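Local coordinates for protein 2-methyl-3-hydroxypyridine-5-carboxylic acid oxygenase (Mesorhizobium loti, PDB 3ALJ) that probably catalyses the FAD-dependent oxygenation and ring opening of 2-methyl-3-hydroxypyridine-5-carboxylic acid, a step of bacterial vitamin B6 breakdown, at residues A[297-302]-A[337-342]; A[53-58]-A[303-308]; A[344-349]-A[357-362]; A[329-334]-A[366-371]. All coordinates share one frame; numbering follows the deposited sequence.

Contact 1 of 4, residues A[297-302]-A[337-342]; sequences LAQGAG and DRCQAL. With FAD (flavin-adenine dinucleotide), chain B.
The flavin-binding turn that leads into helix 300-314 rests on helix 321-349 through two side-chain meetings, Gln299 with Cys339 and Leu297 with Leu342. Cys339 holds SG anti to its backbone N (chi1 -179°), which directs the sulfur at the aliphatic root of Gln299: Cys339 SG lies 3.4 Å from Gln299 CB, and Gln299 CG is also in touch with it. Beyond CG the glutamine chain bends (chi2 -70°) and carries its amide away from helix 321-349, where OE1 accepts a hydrogen bond from Asn58 ND2. One residue, at the N-cap, thus joins an apolar stem on one side to a polar end on the other. Leu297 brings its CD1 branch against Leu342 CG at 4.2 Å, the two leucines crossing at a slant, and the same methyl comes within 4.4 Å of Cys339 SG. No hydrogen bond spans the two segments.

The other face of the turn belongs to the cofactor. Ala301 N donates to FAD N1 at 3.0 Å in an almost straight bond (176°), while Gly302 N makes a weak bond to FAD O2 at 3.1 Å. Gly300 leaves room for the ribityl chain, since a CB there would fall only 2.5 Å from FAD C1'. Backbone amides of a helix start aimed at N1 and O2 would probably stabilise negative charge on the pyrimidine end of a reduced flavin, a feature typical of flavoprotein hydroxylases of the p-hydroxybenzoate hydroxylase type.

Contact 2 of 4, residues A[53-58]-A[303-308]; sequences IYLWHN and CAMVNA. With FAD (flavin-adenine dinucleotide), chain B; BME (beta-mercaptoethanol), chain D.
Asn58 has CG lodged between its backbone N and carbonyl carbon (chi1 61°), and Val306 has CG2 beside its own N; these rotations bring Asn58 ND2 to 3.8 Å from Val306 CG2. The amide also reaches a beta-mercaptoethanol, probably from the crystallisation liquor: Asn58 ND2 donates to BME O1 at 2.9 Å, and Cys303 SG is bonded to BME S2 at 1.9 Å in a mixed disulfide. Nearer the flavin, Leu55 CD2 approaches Met305 SD at 4.5 Å, a loose apolar touch between strand 52-56 and helix 300-314. Both belong to the FAD-binding domain and meet the flavin's pyrimidine end. From the strand, Tyr54 makes both its flavin hydrogen bonds with its backbone: Tyr54 N donates to FAD O4 at 2.9 Å (168°), and FAD N3 returns one to Tyr54 O, also at 2.9 Å. Ile53 lays CG1 over the face of the pyrimidine ring, 3.3 Å from FAD N3, with CD1 running on towards C2. With an alanine here, that face would probably lose its close apolar cover, leaving the two Tyr54 bonds to hold the ring. Leu55 CD2 lies 4.2 Å from FAD O2, on Ile53's side of the flavin plane.

Contact 3 of 4, residues A[344-349]-A[357-362]; sequences GDYAAN and MFTPAA
Tyr346, on the last turns of helix 321-349, reaches into the loop that links this helix to helix 364-367, and its ring end is received by an inverse gamma turn centred on Phe358 and an ST motif begun by Thr359. The ring and the Met357 side chain cross at a slant. Met357, bent at chi2 and chi3, brings its CE methyl to one side of the ring plane, by the phenol end, 3.9 Å from Tyr346 CZ. From the other side of that plane Ala362 CB approaches the hydroxyl, 3.7 Å from Tyr346 OH, so the phenol end is clasped between two methyl groups. At the ring edge stands Met357 O. Tyr346 OH donates to it at 2.6 Å, lying in the carbonyl plane on a lone pair, with a C=O...O angle of 142°. The same carbonyl closes the gamma turn by a weak bond from Thr359 N. A phenylalanine at Tyr346 would probably keep much of the methyl packing but leave Met357 O without its phenolic donor and the neighbouring water without one of its two hydroxyl partners. That water donates to Tyr346 OH at 2.9 Å and lies 2.7 Å from Thr359 OG1, linking two hydroxyls whose oxygens are 3.8 Å apart. Thr359 OG1 is gripped a second time, as the acceptor for Ala362 N at 3.1 Å with an N-H...O angle of 162°.

Contact 4 of 4, residues A[329-334]-A[366-371]; sequences ETRIRP and ARYDPL
Helix 321-349, kinked where Pro334 N lacks the bond to the preceding turn, passes residues 366-371, which lead from helix 364-367 into the short strand 368-369; Ile332 CA and Pro370 CA are 9.6 Å apart. The contact packs the C-terminal chain against a helix of the FAD-binding domain; Tyr368 also touches Val306 of helix 300-314. With CG anti to the backbone N (chi1 -179°), Tyr368 sends its ring across the side chains of Arg331 and Ile332 at about a right angle. Ile332 CD1 packs near the phenol end, 4.1 Å from Tyr368 CE2. The guanidinium of Arg331 meets the hydroxyl edge-on, its plane turned 50° from the ring, but Arg331 NH1 stays 3.7 Å from Tyr368 OH and no direct bond forms. Two waters fill in: one accepts from Arg331 NH1 at 2.8 Å and lies 3.1 Å from Tyr368 OH; the other accepts from the same nitrogen and sits 2.7 Å from Tyr368 OH, in the ring plane. Arg331 NE pairs with Asp314 and NH2 with Gln313. On the other segment, Asp369 OD1 accepts from Leu371 N in an Asx turn. Pro370 O takes a weak bond from the second water at 3.3 Å.

Overall arrangement
Contacts 1 and 2 form the buried centre and hold FAD between them: both use helix 300-314, and both meet the flavin with backbone groups while packing their own segments mainly by apolar touches. They adjoin, Gln299 of one facing Asn58 and Trp56 of the other. Contacts 3 and 4 lie farther from the centre, contact 3 only partly buried and contact 4 still buried, and polar bonds and waters do more of the work, by a direct phenol-carbonyl bond in contact 3 and through water alone in contact 4. Helix 321-349 runs through contacts 1, 3 and 4, meeting the flavin-binding turn and the C-terminal chain. His57 ND1 bonded to Ala366 O ties contact 4 back to contact 2.

Contact 1 of 4, residues A[297-302]-A[337-342]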
# COMPACT_ATOMS: atom_id res chain seq x y z
N LEU A 297 7.78 -6.08 3.41
CA LEU A 297 6.91 -6.28 4.57
C LEU A 297 5.49 -5.92 4.37
O LEU A 297 4.68 -5.99 5.32
CB LEU A 297 7.49 -5.55 5.82
CG LEU A 297 8.86 -6.02 6.29
CD1 LEU A 297 9.25 -5.00 7.48
CD2 LEU A 297 8.75 -7.52 6.70
N ALA A 298 5.13 -5.55 3.10
CA ALA A 298 3.73 -5.24 2.74
C ALA A 298 3.13 -4.25 3.73
O ALA A 298 2.06 -4.43 4.29
CB ALA A 298 2.88 -6.57 2.64
N GLN A 299 3.85 -3.12 3.88
CA GLN A 299 3.49 -2.02 4.75
C GLN A 299 3.40 -0.65 4.13
O GLN A 299 3.23 0.39 4.82
CB GLN A 299 4.44 -1.97 5.99
CG GLN A 299 4.03 -3.07 7.03
CD GLN A 299 2.70 -2.75 7.72
OE1 GLN A 299 2.24 -1.61 7.73
NE2 GLN A 299 2.02 -3.77 8.25
N GLY A 300 3.65 -0.53 2.82
CA GLY A 300 3.61 0.82 2.27
C GLY A 300 2.25 1.51 2.49
O GLY A 300 2.20 2.71 2.89
N ALA A 301 1.19 0.85 2.04
CA ALA A 301 -0.13 1.37 2.27
C ALA A 301 -0.53 1.30 3.74
O ALA A 301 -1.21 2.22 4.22
CB ALA A 301 -1.23 0.64 1.43
N GLY A 302 -0.04 0.31 4.50
CA GLY A 302 -0.40 0.28 5.96
C GLY A 302 0.17 1.51 6.64
O GLY A 302 -0.57 2.13 7.42
N ASP A 337 9.92 5.15 9.72
CA ASP A 337 11.28 5.13 9.33
C ASP A 337 11.90 3.75 9.58
O ASP A 337 12.65 3.23 8.78
CB ASP A 337 12.06 6.14 10.21
CG ASP A 337 11.94 7.53 9.76
OD1 ASP A 337 11.46 7.84 8.67
OD2 ASP A 337 12.32 8.40 10.60
N ARG A 338 11.52 3.14 10.72
CA ARG A 338 12.05 1.79 11.05
C ARG A 338 11.55 0.74 10.10
O ARG A 338 12.27 -0.11 9.63
CB ARG A 338 11.64 1.33 12.49
CG ARG A 338 12.53 2.05 13.52
CD ARG A 338 12.35 1.49 15.00
NE ARG A 338 10.96 1.59 15.46
CZ ARG A 338 10.43 2.63 16.14
NH1 ARG A 338 11.24 3.68 16.43
NH2 ARG A 338 9.17 2.63 16.51
N CYS A 339 10.24 0.85 9.77
CA CYS A 339 9.65 -0.13 8.85
C CYS A 339 10.22 -0.03 7.38
O CYS A 339 10.57 -1.01 6.78
CB CYS A 339 8.12 0.02 8.88
SG CYS A 339 7.25 -1.15 7.80
N GLN A 340 10.41 1.23 6.97
CA GLN A 340 11.04 1.45 5.66
C GLN A 340 12.46 0.86 5.60
O GLN A 340 12.85 0.22 4.65
CB GLN A 340 11.00 2.97 5.36
CG GLN A 340 11.76 3.32 4.14
CD GLN A 340 11.76 4.83 3.93
OE1 GLN A 340 12.21 5.57 4.79
NE2 GLN A 340 11.19 5.30 2.79
N ALA A 341 13.18 1.12 6.71
CA ALA A 341 14.55 0.60 6.69
C ALA A 341 14.63 -0.96 6.72
O ALA A 341 15.38 -1.52 5.94
CB ALA A 341 15.35 1.17 7.93
N LEU A 342 13.75 -1.54 7.57
CA LEU A 342 13.77 -2.98 7.70
C LEU A 342 13.27 -3.63 6.40
O LEU A 342 13.79 -4.63 5.94
CB LEU A 342 12.97 -3.42 8.95
CG LEU A 342 13.06 -4.95 9.15
CD1 LEU A 342 14.54 -5.37 9.40
CD2 LEU A 342 12.24 -5.25 10.43
PA FAD B . -0.88 6.31 -4.39
O1A FAD B . -1.57 5.02 -4.10
O2A FAD B . 0.14 6.36 -5.38
O5B FAD B . -2.03 7.34 -4.75
C5B FAD B . -1.72 8.72 -5.14
C4B FAD B . -2.97 9.13 -5.89
O4B FAD B . -2.68 10.54 -6.19
C3B FAD B . -3.16 8.49 -7.21
O3B FAD B . -4.53 8.10 -7.41
C2B FAD B . -2.63 9.56 -8.23
O2B FAD B . -3.27 9.50 -9.52
C1B FAD B . -3.04 10.85 -7.59
N9A FAD B . -2.16 11.95 -7.86
C8A FAD B . -0.81 11.95 -8.15
N7A FAD B . -0.33 13.20 -8.26
C5A FAD B . -1.42 14.04 -8.05
C6A FAD B . -1.53 15.42 -7.95
N6A FAD B . -0.43 16.23 -8.17
N1A FAD B . -2.74 15.91 -7.69
C2A FAD B . -3.82 15.14 -7.53
N3A FAD B . -3.78 13.77 -7.57
C4A FAD B . -2.55 13.26 -7.81
N1 FAD B . 1.44 -1.71 0.51
C2 FAD B . 0.78 -2.44 1.38
O2 FAD B . 0.28 -1.98 2.43
N3 FAD B . 0.62 -3.81 1.16
C4 FAD B . 1.11 -4.43 0.01
O4 FAD B . 0.81 -5.66 -0.22
C4X FAD B . 1.82 -3.63 -0.88
N5 FAD B . 2.44 -4.24 -2.02
C5X FAD B . 3.20 -3.44 -2.86
C6 FAD B . 3.92 -4.02 -3.93
C7 FAD B . 4.61 -3.23 -4.81
C7M FAD B . 5.38 -3.90 -5.99
C8 FAD B . 4.69 -1.86 -4.62
C8M FAD B . 5.50 -0.95 -5.56
C9 FAD B . 3.99 -1.28 -3.55
C9A FAD B . 3.27 -2.08 -2.63
N10 FAD B . 2.56 -1.50 -1.49
C10 FAD B . 1.90 -2.29 -0.62
C1' FAD B . 2.68 0.02 -1.24
C2' FAD B . 1.41 0.70 -1.74
O2' FAD B . 1.22 0.38 -3.14
C3' FAD B . 1.60 2.23 -1.68
O3' FAD B . 2.42 2.51 -0.48
C4' FAD B . 0.35 2.99 -1.49
O4' FAD B . -0.46 2.75 -2.68
C5' FAD B . 0.59 4.46 -1.42
O5' FAD B . -0.66 5.12 -1.27
P FAD B . -0.67 6.68 -1.51
O1P FAD B . -2.08 7.08 -1.36
O2P FAD B . 0.37 7.38 -0.70
O3P FAD B . -0.19 6.87 -3.04

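Contact 2 of 4, residues A[53-58]-A[303-308]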
# COMPACT_ATOMS: atom_id res chain seq x y z
N ILE A 53 -3.32 -6.51 -2.81
CA ILE A 53 -2.64 -5.85 -1.74
C ILE A 53 -2.89 -6.64 -0.48
O ILE A 53 -3.94 -7.22 -0.30
CB ILE A 53 -3.09 -4.37 -1.61
CG1 ILE A 53 -2.15 -3.58 -0.65
CG2 ILE A 53 -4.58 -4.21 -1.17
CD1 ILE A 53 -2.50 -2.07 -0.74
N TYR A 54 -1.85 -6.69 0.36
CA TYR A 54 -1.97 -7.19 1.75
C TYR A 54 -2.19 -6.07 2.75
O TYR A 54 -1.47 -5.03 2.69
CB TYR A 54 -0.68 -7.90 2.18
CG TYR A 54 -0.43 -9.25 1.56
CD1 TYR A 54 -0.43 -9.49 0.17
CD2 TYR A 54 -0.12 -10.32 2.38
CE1 TYR A 54 -0.21 -10.73 -0.34
CE2 TYR A 54 0.20 -11.59 1.89
CZ TYR A 54 0.11 -11.81 0.51
OH TYR A 54 0.36 -13.04 -0.02
N LEU A 55 -3.10 -6.23 3.72
CA LEU A 55 -3.18 -5.36 4.88
C LEU A 55 -2.98 -6.21 6.10
O LEU A 55 -3.19 -7.42 6.05
CB LEU A 55 -4.54 -4.62 5.00
CG LEU A 55 -4.83 -3.60 3.81
CD1 LEU A 55 -6.13 -2.93 4.21
CD2 LEU A 55 -3.65 -2.58 3.72
N TRP A 56 -2.59 -5.57 7.18
CA TRP A 56 -2.38 -6.24 8.47
C TRP A 56 -3.22 -5.55 9.50
O TRP A 56 -3.89 -4.54 9.25
CB TRP A 56 -0.92 -6.19 8.87
CG TRP A 56 0.03 -6.71 7.78
CD1 TRP A 56 0.38 -6.04 6.62
CD2 TRP A 56 0.71 -7.97 7.72
NE1 TRP A 56 1.23 -6.82 5.83
CE2 TRP A 56 1.44 -8.01 6.50
CE3 TRP A 56 0.81 -9.05 8.63
CZ2 TRP A 56 2.26 -9.10 6.16
CZ3 TRP A 56 1.59 -10.13 8.28
CH2 TRP A 56 2.33 -10.17 7.10
N HIS A 57 -3.16 -6.02 10.75
CA HIS A 57 -3.85 -5.44 11.82
C HIS A 57 -3.81 -3.92 11.87
O HIS A 57 -4.85 -3.31 12.08
CB HIS A 57 -3.17 -6.02 13.15
CG HIS A 57 -3.45 -5.25 14.42
ND1 HIS A 57 -2.50 -4.39 14.93
CD2 HIS A 57 -4.53 -5.18 15.23
CE1 HIS A 57 -2.99 -3.84 16.05
NE2 HIS A 57 -4.23 -4.30 16.26
N ASN A 58 -2.63 -3.33 11.69
CA ASN A 58 -2.59 -1.85 11.77
C ASN A 58 -3.51 -1.17 10.69
O ASN A 58 -4.27 -0.25 11.03
CB ASN A 58 -1.13 -1.36 11.60
CG ASN A 58 -0.48 -1.72 10.23
OD1 ASN A 58 -0.66 -2.84 9.69
ND2 ASN A 58 0.37 -0.80 9.74
N CYS A 303 1.44 1.82 6.37
CA CYS A 303 2.01 3.04 6.97
C CYS A 303 1.35 4.30 6.39
O CYS A 303 1.03 5.22 7.16
CB CYS A 303 3.51 3.11 6.67
SG CYS A 303 4.44 1.89 7.67
N ALA A 304 0.97 4.32 5.11
CA ALA A 304 0.30 5.49 4.57
C ALA A 304 -1.03 5.70 5.29
O ALA A 304 -1.35 6.85 5.64
CB ALA A 304 0.00 5.31 3.06
N MET A 305 -1.78 4.63 5.52
CA MET A 305 -3.08 4.73 6.16
C MET A 305 -2.94 5.05 7.64
O MET A 305 -3.72 5.91 8.14
CB MET A 305 -3.82 3.41 5.92
CG MET A 305 -4.23 3.30 4.45
SD MET A 305 -5.03 1.65 4.11
CE MET A 305 -6.63 1.91 4.94
N VAL A 306 -2.06 4.38 8.35
CA VAL A 306 -1.78 4.75 9.81
C VAL A 306 -1.41 6.22 9.89
O VAL A 306 -1.90 6.91 10.76
CB VAL A 306 -0.71 3.86 10.40
CG1 VAL A 306 -0.16 4.42 11.73
CG2 VAL A 306 -1.35 2.45 10.70
N ASN A 307 -0.51 6.69 9.02
CA ASN A 307 -0.09 8.13 9.11
C ASN A 307 -1.17 9.08 8.76
O ASN A 307 -1.33 10.07 9.49
CB ASN A 307 1.18 8.30 8.27
CG ASN A 307 2.36 7.50 8.76
OD1 ASN A 307 3.35 7.23 7.96
ND2 ASN A 307 2.33 7.13 9.94
N ALA A 308 -2.02 8.74 7.80
CA ALA A 308 -3.11 9.64 7.48
C ALA A 308 -4.11 9.68 8.61
O ALA A 308 -4.66 10.75 9.01
CB ALA A 308 -3.75 9.20 6.19
PA FAD B . -0.88 6.31 -4.39
O1A FAD B . -1.57 5.02 -4.10
O2A FAD B . 0.14 6.36 -5.38
O5B FAD B . -2.03 7.34 -4.75
C5B FAD B . -1.72 8.72 -5.14
C4B FAD B . -2.97 9.13 -5.89
O4B FAD B . -2.68 10.54 -6.19
C3B FAD B . -3.16 8.49 -7.21
O3B FAD B . -4.53 8.10 -7.41
C2B FAD B . -2.63 9.56 -8.23
O2B FAD B . -3.27 9.50 -9.52
C1B FAD B . -3.04 10.85 -7.59
N9A FAD B . -2.16 11.95 -7.86
C8A FAD B . -0.81 11.95 -8.15
N7A FAD B . -0.33 13.20 -8.26
C5A FAD B . -1.42 14.04 -8.05
C6A FAD B . -1.53 15.42 -7.95
N6A FAD B . -0.43 16.23 -8.17
N1A FAD B . -2.74 15.91 -7.69
C2A FAD B . -3.82 15.14 -7.53
N3A FAD B . -3.78 13.77 -7.57
C4A FAD B . -2.55 13.26 -7.81
N1 FAD B . 1.44 -1.71 0.51
C2 FAD B . 0.78 -2.44 1.38
O2 FAD B . 0.28 -1.98 2.43
N3 FAD B . 0.62 -3.81 1.16
C4 FAD B . 1.11 -4.43 0.01
O4 FAD B . 0.81 -5.66 -0.22
C4X FAD B . 1.82 -3.63 -0.88
N5 FAD B . 2.44 -4.24 -2.02
C5X FAD B . 3.20 -3.44 -2.86
C6 FAD B . 3.92 -4.02 -3.93
C7 FAD B . 4.61 -3.23 -4.81
C7M FAD B . 5.38 -3.90 -5.99
C8 FAD B . 4.69 -1.86 -4.62
C8M FAD B . 5.50 -0.95 -5.56
C9 FAD B . 3.99 -1.28 -3.55
C9A FAD B . 3.27 -2.08 -2.63
N10 FAD B . 2.56 -1.50 -1.49
C10 FAD B . 1.90 -2.29 -0.62
C1' FAD B . 2.68 0.02 -1.24
C2' FAD B . 1.41 0.70 -1.74
O2' FAD B . 1.22 0.38 -3.14
C3' FAD B . 1.60 2.23 -1.68
O3' FAD B . 2.42 2.51 -0.48
C4' FAD B . 0.35 2.99 -1.49
O4' FAD B . -0.46 2.75 -2.68
C5' FAD B . 0.59 4.46 -1.42
O5' FAD B . -0.66 5.12 -1.27
P FAD B . -0.67 6.68 -1.51
O1P FAD B . -2.08 7.08 -1.36
O2P FAD B . 0.37 7.38 -0.70
O3P FAD B . -0.19 6.87 -3.04
C1 BME D . 2.68 1.43 11.50
C2 BME D . 2.72 1.39 9.93
O1 BME D . 1.46 0.80 11.91
S2 BME D . 4.20 2.47 9.49

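Contact 3 of 4, residues A[344-349]-A[357-362]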
# COMPACT_ATOMS: atom_id res chain seq x y z
N GLY A 344 13.53 -2.39 3.42
CA GLY A 344 14.64 -2.30 2.49
C GLY A 344 15.77 -3.32 2.70
O GLY A 344 16.34 -3.84 1.75
N ASP A 345 16.05 -3.54 3.99
CA ASP A 345 17.08 -4.56 4.31
C ASP A 345 16.60 -5.95 3.90
O ASP A 345 17.30 -6.67 3.21
CB ASP A 345 17.28 -4.47 5.79
CG ASP A 345 18.28 -5.47 6.33
OD1 ASP A 345 18.06 -6.72 6.31
OD2 ASP A 345 19.30 -5.03 6.80
N TYR A 346 15.35 -6.28 4.21
CA TYR A 346 14.87 -7.60 3.74
C TYR A 346 14.86 -7.71 2.26
O TYR A 346 15.24 -8.74 1.74
CB TYR A 346 13.38 -7.76 4.21
CG TYR A 346 13.25 -8.38 5.60
CD1 TYR A 346 14.23 -8.29 6.63
CD2 TYR A 346 12.15 -9.14 5.89
CE1 TYR A 346 14.03 -8.88 7.93
CE2 TYR A 346 11.99 -9.73 7.09
CZ TYR A 346 12.88 -9.63 8.10
OH TYR A 346 12.74 -10.26 9.34
N ALA A 347 14.46 -6.63 1.56
CA ALA A 347 14.42 -6.78 0.08
C ALA A 347 15.85 -6.97 -0.46
O ALA A 347 16.07 -7.86 -1.26
CB ALA A 347 13.83 -5.49 -0.45
N ALA A 348 16.79 -6.15 0.04
CA ALA A 348 18.16 -6.29 -0.51
C ALA A 348 18.82 -7.59 -0.19
O ALA A 348 19.57 -8.13 -1.05
CB ALA A 348 19.01 -5.15 0.07
N ASN A 349 18.52 -8.14 0.95
CA ASN A 349 19.16 -9.41 1.42
C ASN A 349 18.31 -10.61 0.99
O ASN A 349 18.74 -11.73 1.26
CB ASN A 349 19.33 -9.40 2.93
CG ASN A 349 20.47 -8.45 3.40
OD1 ASN A 349 21.60 -8.55 2.84
ND2 ASN A 349 20.19 -7.59 4.37
N MET A 357 10.76 -15.38 8.73
CA MET A 357 11.28 -14.01 8.90
C MET A 357 10.30 -12.93 9.31
O MET A 357 10.66 -11.79 9.51
CB MET A 357 12.14 -13.55 7.67
CG MET A 357 13.33 -14.45 7.35
SD MET A 357 14.52 -14.39 8.69
CE MET A 357 15.14 -12.77 8.39
N PHE A 358 9.05 -13.37 9.58
CA PHE A 358 8.14 -12.39 10.16
C PHE A 358 8.31 -12.47 11.68
O PHE A 358 7.47 -13.02 12.43
CB PHE A 358 6.68 -12.71 9.75
CG PHE A 358 6.41 -12.23 8.33
CD1 PHE A 358 6.22 -10.85 8.10
CD2 PHE A 358 6.43 -13.16 7.27
CE1 PHE A 358 6.04 -10.39 6.76
CE2 PHE A 358 6.21 -12.65 5.94
CZ PHE A 358 6.07 -11.32 5.74
N THR A 359 9.47 -11.97 12.11
CA THR A 359 9.86 -11.97 13.53
C THR A 359 9.12 -10.85 14.23
O THR A 359 8.41 -10.00 13.60
CB THR A 359 11.36 -11.57 13.61
OG1 THR A 359 11.51 -10.27 12.95
CG2 THR A 359 12.30 -12.55 12.86
N PRO A 360 9.26 -10.77 15.56
CA PRO A 360 8.68 -9.66 16.20
C PRO A 360 9.04 -8.31 15.72
O PRO A 360 8.21 -7.42 15.54
CB PRO A 360 9.07 -9.89 17.71
CG PRO A 360 9.08 -11.40 17.81
CD PRO A 360 9.73 -11.82 16.48
N ALA A 361 10.32 -8.14 15.36
CA ALA A 361 10.71 -6.89 14.79
C ALA A 361 10.10 -6.54 13.41
O ALA A 361 9.75 -5.41 13.16
CB ALA A 361 12.29 -6.85 14.82
N ALA A 362 10.05 -7.58 12.57
CA ALA A 362 9.50 -7.40 11.26
C ALA A 362 8.01 -6.99 11.43
O ALA A 362 7.56 -6.23 10.61
CB ALA A 362 9.58 -8.68 10.45
O HOH W 1 13.97 -9.62 11.92

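Contact 4 of 4, residues A[329-334]-A[366-371]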
# COMPACT_ATOMS: atom_id res chain seq x y z
N GLU A 329 4.19 14.34 13.09
CA GLU A 329 5.42 13.73 12.61
C GLU A 329 6.30 13.16 13.73
O GLU A 329 6.84 12.05 13.67
CB GLU A 329 6.22 14.65 11.64
CG GLU A 329 7.46 14.03 11.07
CD GLU A 329 8.26 14.95 10.14
OE1 GLU A 329 7.80 16.01 9.77
OE2 GLU A 329 9.42 14.55 9.92
N THR A 330 6.48 14.00 14.74
CA THR A 330 7.31 13.56 15.86
C THR A 330 6.78 12.23 16.47
O THR A 330 7.57 11.35 16.84
CB THR A 330 7.29 14.68 16.97
OG1 THR A 330 8.01 15.77 16.39
CG2 THR A 330 8.11 14.20 18.24
N ARG A 331 5.45 12.12 16.62
CA ARG A 331 4.84 10.95 17.27
C ARG A 331 4.93 9.68 16.42
O ARG A 331 5.22 8.62 16.87
CB ARG A 331 3.35 11.28 17.52
CG ARG A 331 2.60 10.15 18.21
CD ARG A 331 1.29 10.63 18.66
NE ARG A 331 0.30 10.93 17.61
CZ ARG A 331 -0.61 10.03 17.15
NH1 ARG A 331 -0.54 8.77 17.58
NH2 ARG A 331 -1.57 10.37 16.22
N ILE A 332 4.63 9.88 15.11
CA ILE A 332 4.36 8.68 14.29
C ILE A 332 5.49 8.32 13.35
O ILE A 332 5.62 7.16 12.89
CB ILE A 332 2.97 8.96 13.48
CG1 ILE A 332 2.30 7.68 13.35
CG2 ILE A 332 3.18 9.71 12.07
CD1 ILE A 332 1.63 7.23 14.78
N ARG A 333 6.37 9.28 12.96
CA ARG A 333 7.35 8.97 11.93
C ARG A 333 8.29 7.86 12.29
O ARG A 333 8.65 7.08 11.43
CB ARG A 333 8.02 10.22 11.38
CG ARG A 333 9.20 9.93 10.55
CD ARG A 333 9.91 11.17 10.05
NE ARG A 333 10.81 10.72 9.15
CZ ARG A 333 11.40 11.42 8.25
NH1 ARG A 333 11.18 12.75 8.22
NH2 ARG A 333 12.25 10.82 7.46
N PRO A 334 8.73 7.74 13.56
CA PRO A 334 9.71 6.69 13.81
C PRO A 334 9.27 5.26 13.46
O PRO A 334 10.09 4.45 12.99
CB PRO A 334 10.04 6.82 15.32
CG PRO A 334 9.84 8.33 15.57
CD PRO A 334 8.56 8.63 14.76
N ALA A 366 2.99 -3.85 11.86
CA ALA A 366 1.62 -4.51 11.79
C ALA A 366 0.99 -4.59 13.18
O ALA A 366 -0.22 -4.53 13.27
CB ALA A 366 1.80 -5.90 11.22
N ARG A 367 1.83 -4.73 14.23
CA ARG A 367 1.32 -4.81 15.59
C ARG A 367 0.76 -3.55 16.11
O ARG A 367 -0.02 -3.55 17.10
CB ARG A 367 2.44 -5.31 16.53
CG ARG A 367 2.74 -6.81 16.28
CD ARG A 367 3.90 -7.28 17.16
NE ARG A 367 3.39 -7.19 18.51
CZ ARG A 367 3.89 -6.42 19.44
NH1 ARG A 367 5.04 -5.72 19.25
NH2 ARG A 367 3.20 -6.36 20.56
N TYR A 368 1.16 -2.36 15.55
CA TYR A 368 0.70 -1.10 16.05
C TYR A 368 -0.79 -0.95 15.85
O TYR A 368 -1.34 -1.17 14.74
CB TYR A 368 1.47 0.04 15.32
CG TYR A 368 1.05 1.41 15.83
CD1 TYR A 368 1.28 1.74 17.20
CD2 TYR A 368 0.33 2.29 15.02
CE1 TYR A 368 0.86 2.98 17.68
CE2 TYR A 368 -0.03 3.54 15.49
CZ TYR A 368 0.18 3.85 16.86
OH TYR A 368 -0.23 5.08 17.37
N ASP A 369 -1.53 -0.56 16.93
CA ASP A 369 -2.95 -0.21 16.80
C ASP A 369 -3.08 1.31 16.82
O ASP A 369 -2.93 1.93 17.87
CB ASP A 369 -3.70 -0.76 18.02
CG ASP A 369 -5.08 -0.25 18.01
OD1 ASP A 369 -5.62 0.17 16.98
OD2 ASP A 369 -5.74 -0.31 19.05
N PRO A 370 -3.38 1.95 15.69
CA PRO A 370 -3.50 3.37 15.67
C PRO A 370 -4.70 3.87 16.47
O PRO A 370 -4.68 5.08 16.82
CB PRO A 370 -3.69 3.66 14.13
CG PRO A 370 -4.35 2.40 13.65
CD PRO A 370 -3.64 1.32 14.39
N LEU A 371 -5.74 3.07 16.77
CA LEU A 371 -6.95 3.63 17.46
C LEU A 371 -6.58 3.84 18.94
O LEU A 371 -6.86 4.93 19.51
CB LEU A 371 -8.09 2.63 17.28
CG LEU A 371 -8.44 2.20 15.82
CD1 LEU A 371 -9.80 1.51 15.86
CD2 LEU A 371 -8.52 3.50 15.03
O HOH W 2 -1.88 6.62 15.84
O HOH W 3 1.33 7.16 18.98